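PDB 1YGP: yeast glycogen phosphorylase from Saccharomyces cerevisiae, which belongs to the carbohydrate phosphorylase family of GT-B clan proteins and holds pyridoxal-5'-phosphate in a pocket. Local coordinates for residues 244-252 and 423-433. Numbering follows the deposited sequence.
Sequences TTLSASQWI and LLPRHLEIIYD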
loop_
_atom_site.group_PDB
_atom_site.type_symbol
_atom_site.label_atom_id
_atom_site.label_comp_id
_atom_site.label_asym_id
_atom_site.label_seq_id
_atom_site.Cartn_x
_atom_site.Cartn_y
_atom_site.Cartn_z
ATOM N N THR A 244 -8.530 -16.200 43.380
ATOM C CA THR A 244 -7.118 -16.505 43.302
ATOM C C THR A 244 -6.649 -16.716 41.868
ATOM O O THR A 244 -7.046 -17.656 41.179
ATOM C CB THR A 244 -6.968 -17.726 44.232
ATOM O OG1 THR A 244 -7.503 -17.181 45.441
ATOM C CG2 THR A 244 -5.587 -18.333 44.415
ATOM N N THR A 245 -5.803 -15.770 41.490
ATOM C CA THR A 245 -5.124 -15.675 40.220
ATOM C C THR A 245 -4.701 -16.980 39.556
ATOM O O THR A 245 -4.772 -17.110 38.340
ATOM C CB THR A 245 -3.922 -14.774 40.487
ATOM O OG1 THR A 245 -4.393 -13.605 41.140
ATOM C CG2 THR A 245 -3.195 -14.427 39.222
ATOM N N LEU A 246 -4.243 -17.956 40.356
ATOM C CA LEU A 246 -3.728 -19.219 39.856
ATOM C C LEU A 246 -4.673 -19.953 38.922
ATOM O O LEU A 246 -4.239 -20.820 38.166
ATOM C CB LEU A 246 -3.402 -20.186 40.997
ATOM C CG LEU A 246 -2.234 -20.149 42.012
ATOM C CD1 LEU A 246 -0.953 -19.943 41.253
ATOM C CD2 LEU A 246 -2.376 -19.026 43.025
ATOM N N SER A 247 -5.956 -19.616 38.953
ATOM C CA SER A 247 -6.947 -20.390 38.250
ATOM C C SER A 247 -7.244 -19.860 36.876
ATOM O O SER A 247 -7.069 -18.677 36.595
ATOM C CB SER A 247 -8.211 -20.400 39.062
ATOM O OG SER A 247 -9.070 -21.392 38.533
ATOM N N ALA A 248 -7.773 -20.732 36.018
ATOM C CA ALA A 248 -8.167 -20.320 34.684
ATOM C C ALA A 248 -9.179 -19.194 34.847
ATOM O O ALA A 248 -10.207 -19.339 35.504
ATOM C CB ALA A 248 -8.814 -21.465 33.955
ATOM N N SER A 249 -8.771 -18.039 34.356
ATOM C CA SER A 249 -9.543 -16.823 34.470
ATOM C C SER A 249 -9.963 -16.342 33.094
ATOM O O SER A 249 -9.383 -16.777 32.100
ATOM C CB SER A 249 -8.685 -15.789 35.148
ATOM O OG SER A 249 -8.244 -16.208 36.429
ATOM N N GLN A 250 -10.950 -15.460 32.990
ATOM C CA GLN A 250 -11.388 -14.965 31.707
ATOM C C GLN A 250 -11.056 -13.491 31.584
ATOM O O GLN A 250 -11.417 -12.659 32.430
ATOM C CB GLN A 250 -12.895 -15.134 31.544
ATOM N N TRP A 251 -10.290 -13.184 30.539
ATOM C CA TRP A 251 -9.974 -11.806 30.223
ATOM C C TRP A 251 -11.034 -11.364 29.219
ATOM O O TRP A 251 -11.150 -11.883 28.102
ATOM C CB TRP A 251 -8.580 -11.713 29.610
ATOM C CG TRP A 251 -8.080 -10.314 29.251
ATOM C CD1 TRP A 251 -8.675 -9.137 29.659
ATOM C CD2 TRP A 251 -6.987 -10.077 28.464
ATOM N NE1 TRP A 251 -7.968 -8.169 29.126
ATOM C CE2 TRP A 251 -6.959 -8.676 28.409
ATOM C CE3 TRP A 251 -6.033 -10.841 27.795
ATOM C CZ2 TRP A 251 -5.977 -8.024 27.681
ATOM C CZ3 TRP A 251 -5.049 -10.182 27.065
ATOM C CH2 TRP A 251 -5.024 -8.789 27.009
ATOM N N ILE A 252 -11.883 -10.453 29.667
ATOM C CA ILE A 252 -12.885 -9.847 28.816
ATOM C C ILE A 252 -12.231 -8.504 28.540
ATOM O O ILE A 252 -12.315 -7.570 29.337
ATOM C CB ILE A 252 -14.183 -9.725 29.608
ATOM C CG1 ILE A 252 -14.664 -11.110 29.976
ATOM C CG2 ILE A 252 -15.229 -8.985 28.790
ATOM C CD1 ILE A 252 -15.800 -11.105 31.026
ATOM N N LEU A 423 -3.519 -1.687 30.906
ATOM C CA LEU A 423 -3.422 -2.116 29.530
ATOM C C LEU A 423 -3.465 -3.625 29.454
ATOM O O LEU A 423 -4.009 -4.192 28.501
ATOM C CB LEU A 423 -2.123 -1.543 28.987
ATOM C CG LEU A 423 -1.799 -1.352 27.514
ATOM C CD1 LEU A 423 -0.791 -2.404 27.141
ATOM C CD2 LEU A 423 -3.070 -1.323 26.663
ATOM N N LEU A 424 -2.901 -4.289 30.459
ATOM C CA LEU A 424 -2.801 -5.730 30.475
ATOM C C LEU A 424 -3.200 -6.299 31.851
ATOM O O LEU A 424 -2.323 -6.790 32.581
ATOM C CB LEU A 424 -1.334 -6.075 30.049
ATOM C CG LEU A 424 -0.823 -5.583 28.661
ATOM C CD1 LEU A 424 0.560 -6.093 28.357
ATOM C CD2 LEU A 424 -1.715 -6.112 27.570
ATOM N N PRO A 425 -4.491 -6.327 32.257
ATOM C CA PRO A 425 -4.913 -6.749 33.588
ATOM C C PRO A 425 -4.556 -8.171 34.015
ATOM O O PRO A 425 -4.008 -8.394 35.095
ATOM C CB PRO A 425 -6.403 -6.476 33.599
ATOM C CG PRO A 425 -6.839 -6.244 32.181
ATOM C CD PRO A 425 -5.591 -5.624 31.595
ATOM N N ARG A 426 -4.775 -9.180 33.176
ATOM C CA ARG A 426 -4.441 -10.563 33.523
ATOM C C ARG A 426 -2.939 -10.805 33.565
ATOM O O ARG A 426 -2.440 -11.557 34.398
ATOM C CB ARG A 426 -5.089 -11.506 32.502
ATOM C CG ARG A 426 -4.845 -12.990 32.706
ATOM C CD ARG A 426 -5.481 -13.416 34.017
ATOM N NE ARG A 426 -5.563 -14.860 34.179
ATOM C CZ ARG A 426 -5.067 -15.450 35.254
ATOM N NH1 ARG A 426 -4.479 -14.747 36.220
ATOM N NH2 ARG A 426 -5.177 -16.765 35.379
ATOM N N HIS A 427 -2.173 -10.145 32.694
ATOM C CA HIS A 427 -0.730 -10.360 32.643
ATOM C C HIS A 427 -0.125 -9.722 33.879
ATOM O O HIS A 427 0.903 -10.221 34.317
ATOM C CB HIS A 427 -0.090 -9.739 31.409
ATOM C CG HIS A 427 -0.569 -10.354 30.101
ATOM N ND1 HIS A 427 -0.027 -11.374 29.461
ATOM C CD2 HIS A 427 -1.660 -9.933 29.356
ATOM C CE1 HIS A 427 -0.723 -11.585 28.374
ATOM N NE2 HIS A 427 -1.702 -10.725 28.314
ATOM N N LEU A 428 -0.717 -8.681 34.482
ATOM C CA LEU A 428 -0.254 -8.219 35.788
ATOM C C LEU A 428 -0.492 -9.280 36.868
ATOM O O LEU A 428 0.347 -9.511 37.741
ATOM C CB LEU A 428 -0.986 -6.978 36.262
ATOM C CG LEU A 428 -0.144 -5.889 36.895
ATOM C CD1 LEU A 428 -1.103 -5.039 37.663
ATOM C CD2 LEU A 428 0.896 -6.387 37.871
ATOM N N GLU A 429 -1.647 -9.940 36.858
ATOM C CA GLU A 429 -1.974 -10.967 37.827
ATOM C C GLU A 429 -0.912 -12.058 37.780
ATOM O O GLU A 429 -0.306 -12.411 38.798
ATOM C CB GLU A 429 -3.325 -11.563 37.501
ATOM C CG GLU A 429 -4.545 -10.690 37.701
ATOM C CD GLU A 429 -5.891 -11.417 37.555
ATOM O OE1 GLU A 429 -5.938 -12.612 37.238
ATOM O OE2 GLU A 429 -6.924 -10.772 37.771
ATOM N N ILE A 430 -0.606 -12.567 36.590
ATOM C CA ILE A 430 0.379 -13.627 36.472
ATOM C C ILE A 430 1.766 -13.103 36.876
ATOM O O ILE A 430 2.506 -13.846 37.536
ATOM C CB ILE A 430 0.314 -14.177 35.008
ATOM C CG1 ILE A 430 -1.101 -14.651 34.693
ATOM C CG2 ILE A 430 1.198 -15.395 34.854
ATOM C CD1 ILE A 430 -1.368 -15.168 33.281
ATOM N N ILE A 431 2.148 -11.841 36.624
ATOM C CA ILE A 431 3.461 -11.379 37.058
ATOM C C ILE A 431 3.520 -11.339 38.579
ATOM O O ILE A 431 4.547 -11.720 39.160
ATOM C CB ILE A 431 3.775 -9.994 36.461
ATOM C CG1 ILE A 431 3.827 -10.160 34.948
ATOM C CG2 ILE A 431 5.134 -9.458 36.936
ATOM C CD1 ILE A 431 4.073 -8.892 34.108
ATOM N N TYR A 432 2.442 -10.954 39.269
ATOM C CA TYR A 432 2.446 -11.006 40.720
ATOM C C TYR A 432 2.589 -12.447 41.183
ATOM O O TYR A 432 3.428 -12.714 42.047
ATOM C CB TYR A 432 1.166 -10.397 41.267
ATOM C CG TYR A 432 1.190 -8.871 41.312
ATOM C CD1 TYR A 432 2.410 -8.199 41.316
ATOM C CD2 TYR A 432 0.001 -8.138 41.414
ATOM C CE1 TYR A 432 2.462 -6.823 41.431
ATOM C CE2 TYR A 432 0.049 -6.751 41.523
ATOM C CZ TYR A 432 1.290 -6.106 41.530
ATOM O OH TYR A 432 1.382 -4.731 41.627
ATOM N N ASP A 433 1.881 -13.403 40.580
ATOM C CA ASP A 433 2.013 -14.802 40.966
ATOM C C ASP A 433 3.400 -15.381 40.770
ATOM O O ASP A 433 3.966 -15.968 41.699
ATOM C CB ASP A 433 1.051 -15.667 40.187
ATOM C CG ASP A 433 -0.388 -15.693 40.687
ATOM O OD1 ASP A 433 -0.815 -14.829 41.459
ATOM O OD2 ASP A 433 -1.093 -16.609 40.271
#
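Residues 244-252 run along one side of the first turns of helix 425-445, with Thr245 facing Glu429 (CA atoms 6.1 Å apart) and Trp251 facing Arg426 (CA atoms 6.6 Å apart). Arg426 is the main polar link. Its NH2 donates to the carbonyl oxygen of Thr245, with Arg426 NH2 to Thr245 O at 3.0 Å and a C=O...N angle of 167°. Arg426 NH1 makes a second, weak bond to the same oxygen. With CG anti to the backbone N, the Arg426 side chain leaves the helix and then folds at chi2 (64°), which brings the guanidinium to the Thr244-Ser247 type I turn. Ser249 OG lies over one guanidinium face and donates to the carbonyl oxygen of Ser247. Ile430 CD1 covers the opposite face. Salt bridges to Glu429, one helical turn on, and to Asp383 of helix 372-384 probably keep the charge in place. The loop leads into strand 250-252, which pairs antiparallel with strand 235-237. The contact thus joins this small two-stranded sheet to helices of the N-terminal domain of this GT-B protein. Thr245 CG2 lies against Glu429 CB and beside the Asp433 carboxylate. Leu246 CD1 also approaches this carboxylate. At the other end, the His427 edge meets the Trp251 six-membered ring in an offset edge-to-face pair, planes at 87°. The closest atoms are Trp251 CZ3 and His427 NE2, at 3.6 Å. Pro425 CG packs obliquely against the indole, 3.8 Å from Trp251 NE1. That nitrogen is hydrogen-bonded to Tyr233 O, while Tyr333 of helix 322-350 touches both Trp251 and His427.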